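Local coordinates for glycoside hydrolase (Streptococcus pneumoniae serotype 4, PDB 6ORH), which probably acts as an alpha-L-fucosidase of glycoside hydrolase family 29, releasing fucose from host-derived carbohydrate antigens, at residues I4-L10 and L385-R390. The protein carries 2 engineered substitutions. Numbering follows the deposited sequence.
Sequences IKPHGPL and LKLGQR
Arg390 NH2 donates to Lys5 O at 2.9 Å, and the acceptor lies in the guanidinium plane, so this bond leaves through the edge of the group. The same nitrogen also donates to Leu387 O within its own loop, at 2.9 Å and nearly straight (167°). That carbonyl is shared: His7 N reaches Leu387 O at 3.0 Å from well above the carbonyl plane, and Arg390 NH2 comes from the opposite face. One oxygen therefore ties the N-terminal segment to the arginine that also donates to Lys5 O. With CG beside the backbone N (chi1 -58°) and the chain extended from CG to NE, Arg390 folds back toward residues 5-7. His7 CB lies over one guanidinium face, offset toward its rim, 3.6 Å from Arg390 NH2; the two side chains run antiparallel past one another, ring and guanidinium planes 65° apart. The ring meets Gln389 O edge-on through CD2, at 3.4 Å.

The backbones also approach closely, as a CA-H...O contact from Gly388 CA to His7 O (3.2 Å) demonstrates. Leu10 lays CD2 against Gly388 N at 3.4 Å, and Leu387 CD2 lies against Ile4 O (3.5 Å), with more distant apolar contact to Ile4 CG2 and Pro6 CB. Water 1 joins Lys5 O to Arg390 NH1; water 2 joins Pro9 O to Gln389 N.

In the second shell, Arg390 NH1 is hydrogen-bonded to Leu439 O, Gln437 OE1 pairs with His7 NE2, and Leu441 of strand 441-448 touches Ile4, Leu387 and Arg390. The contact thus docks the chain's N-terminal lead-in to helix 13-21 onto its C-terminal galactose-binding-like beta region, at the 3-10 turn 385-387 and the following loop, which connect strands 378-382 and 391-400 of the two antiparallel sheets.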
loop_
_atom_site.group_PDB
_atom_site.type_symbol
_atom_site.label_atom_id
_atom_site.label_comp_id
_atom_site.label_asym_id
_atom_site.label_seq_id
_atom_site.Cartn_x
_atom_site.Cartn_y
_atom_site.Cartn_z
ATOM N N ILE A 4 18.899 -28.386 -0.926
ATOM C CA ILE A 4 18.553 -27.198 -1.690
ATOM C C ILE A 4 19.715 -26.225 -1.510
ATOM O O ILE A 4 20.212 -26.067 -0.396
ATOM C CB ILE A 4 17.218 -26.658 -1.134
ATOM C CG1 ILE A 4 16.081 -27.646 -1.411
ATOM C CG2 ILE A 4 16.899 -25.261 -1.651
ATOM C CD1 ILE A 4 14.806 -27.324 -0.666
ATOM N N LYS A 5 20.189 -25.651 -2.622
ATOM C CA LYS A 5 21.268 -24.681 -2.568
ATOM C C LYS A 5 20.691 -23.359 -2.061
ATOM O O LYS A 5 19.557 -23.032 -2.369
ATOM C CB LYS A 5 21.822 -24.415 -3.968
ATOM C CG LYS A 5 22.527 -25.582 -4.652
ATOM C CD LYS A 5 23.403 -25.089 -5.794
ATOM C CE LYS A 5 23.546 -26.087 -6.918
ATOM N NZ LYS A 5 23.969 -27.408 -6.398
ATOM N N PRO A 6 21.474 -22.534 -1.339
ATOM C CA PRO A 6 21.022 -21.179 -0.996
ATOM C C PRO A 6 20.882 -20.265 -2.214
ATOM O O PRO A 6 21.408 -20.543 -3.290
ATOM C CB PRO A 6 22.114 -20.704 -0.021
ATOM C CG PRO A 6 23.349 -21.451 -0.473
ATOM C CD PRO A 6 22.813 -22.833 -0.809
ATOM N N HIS A 7 20.156 -19.154 -2.029
ATOM C CA HIS A 7 19.901 -18.192 -3.077
ATOM C C HIS A 7 20.106 -16.792 -2.509
ATOM O O HIS A 7 19.571 -16.472 -1.447
ATOM C CB HIS A 7 18.455 -18.301 -3.605
ATOM C CG HIS A 7 18.124 -17.154 -4.499
ATOM N ND1 HIS A 7 18.553 -17.115 -5.822
ATOM C CD2 HIS A 7 17.475 -15.982 -4.258
ATOM C CE1 HIS A 7 18.148 -15.985 -6.388
ATOM N NE2 HIS A 7 17.498 -15.265 -5.428
ATOM N N GLY A 8 20.886 -15.966 -3.227
ATOM C CA GLY A 8 21.028 -14.556 -2.861
ATOM C C GLY A 8 21.799 -14.365 -1.559
ATOM O O GLY A 8 22.414 -15.289 -1.019
ATOM N N PRO A 9 21.845 -13.130 -1.007
ATOM C CA PRO A 9 22.588 -12.888 0.229
ATOM C C PRO A 9 21.860 -13.437 1.453
ATOM O O PRO A 9 20.657 -13.230 1.600
ATOM C CB PRO A 9 22.697 -11.349 0.264
ATOM C CG PRO A 9 21.503 -10.858 -0.525
ATOM C CD PRO A 9 21.207 -11.931 -1.564
ATOM N N LEU A 10 22.602 -14.100 2.342
ATOM C CA LEU A 10 21.954 -14.792 3.451
ATOM C C LEU A 10 22.017 -13.940 4.709
ATOM O O LEU A 10 23.029 -13.279 4.981
ATOM C CB LEU A 10 22.616 -16.156 3.677
ATOM C CG LEU A 10 22.594 -17.088 2.470
ATOM C CD1 LEU A 10 23.225 -18.433 2.864
ATOM C CD2 LEU A 10 21.169 -17.265 1.914
ATOM N N LEU A 385 14.460 -18.048 5.420
ATOM C CA LEU A 385 15.458 -17.097 4.950
ATOM C C LEU A 385 16.875 -17.606 5.186
ATOM O O LEU A 385 17.811 -16.998 4.680
ATOM C CB LEU A 385 15.239 -15.716 5.588
ATOM C CG LEU A 385 13.964 -14.968 5.210
ATOM C CD1 LEU A 385 14.037 -13.542 5.741
ATOM C CD2 LEU A 385 13.685 -14.978 3.702
ATOM N N LYS A 386 17.051 -18.725 5.920
ATOM C CA LYS A 386 18.389 -19.306 5.994
ATOM C C LYS A 386 18.845 -19.754 4.610
ATOM O O LYS A 386 20.041 -19.952 4.383
ATOM C CB LYS A 386 18.387 -20.538 6.904
ATOM C CG LYS A 386 18.052 -20.202 8.345
ATOM C CD LYS A 386 17.872 -21.414 9.250
ATOM C CE LYS A 386 17.685 -20.967 10.688
ATOM N NZ LYS A 386 18.151 -21.996 11.649
ATOM N N LEU A 387 17.900 -19.933 3.688
ATOM C CA LEU A 387 18.224 -20.317 2.323
ATOM C C LEU A 387 18.017 -19.147 1.348
ATOM O O LEU A 387 18.082 -19.308 0.123
ATOM C CB LEU A 387 17.392 -21.552 1.948
ATOM C CG LEU A 387 17.951 -22.875 2.475
ATOM C CD1 LEU A 387 16.849 -23.904 2.665
ATOM C CD2 LEU A 387 19.047 -23.413 1.558
ATOM N N GLY A 388 17.792 -17.948 1.905
ATOM C CA GLY A 388 17.663 -16.739 1.095
ATOM C C GLY A 388 16.219 -16.399 0.707
ATOM O O GLY A 388 15.349 -17.267 0.573
ATOM N N GLN A 389 15.956 -15.101 0.511
ATOM C CA GLN A 389 14.621 -14.640 0.139
ATOM C C GLN A 389 14.402 -14.844 -1.362
ATOM O O GLN A 389 15.288 -14.522 -2.180
ATOM C CB GLN A 389 14.536 -13.138 0.466
ATOM C CG GLN A 389 13.130 -12.554 0.311
ATOM C CD GLN A 389 13.009 -11.106 0.738
ATOM O OE1 GLN A 389 13.996 -10.503 1.171
ATOM N NE2 GLN A 389 11.799 -10.558 0.636
ATOM N N ARG A 390 13.214 -15.335 -1.753
ATOM C CA ARG A 390 13.026 -15.780 -3.135
ATOM C C ARG A 390 11.738 -15.281 -3.775
ATOM O O ARG A 390 11.754 -14.863 -4.937
ATOM C CB ARG A 390 13.027 -17.325 -3.186
ATOM C CG ARG A 390 14.307 -17.954 -2.643
ATOM C CD ARG A 390 14.159 -19.469 -2.376
ATOM N NE ARG A 390 15.437 -19.938 -1.901
ATOM C CZ ARG A 390 16.131 -20.976 -2.385
ATOM N NH1 ARG A 390 15.617 -21.755 -3.332
ATOM N NH2 ARG A 390 17.315 -21.246 -1.879
HETATM O O HOH W 1 17.632 -23.283 -5.031
HETATM O O HOH W 2 18.104 -13.052 0.718
#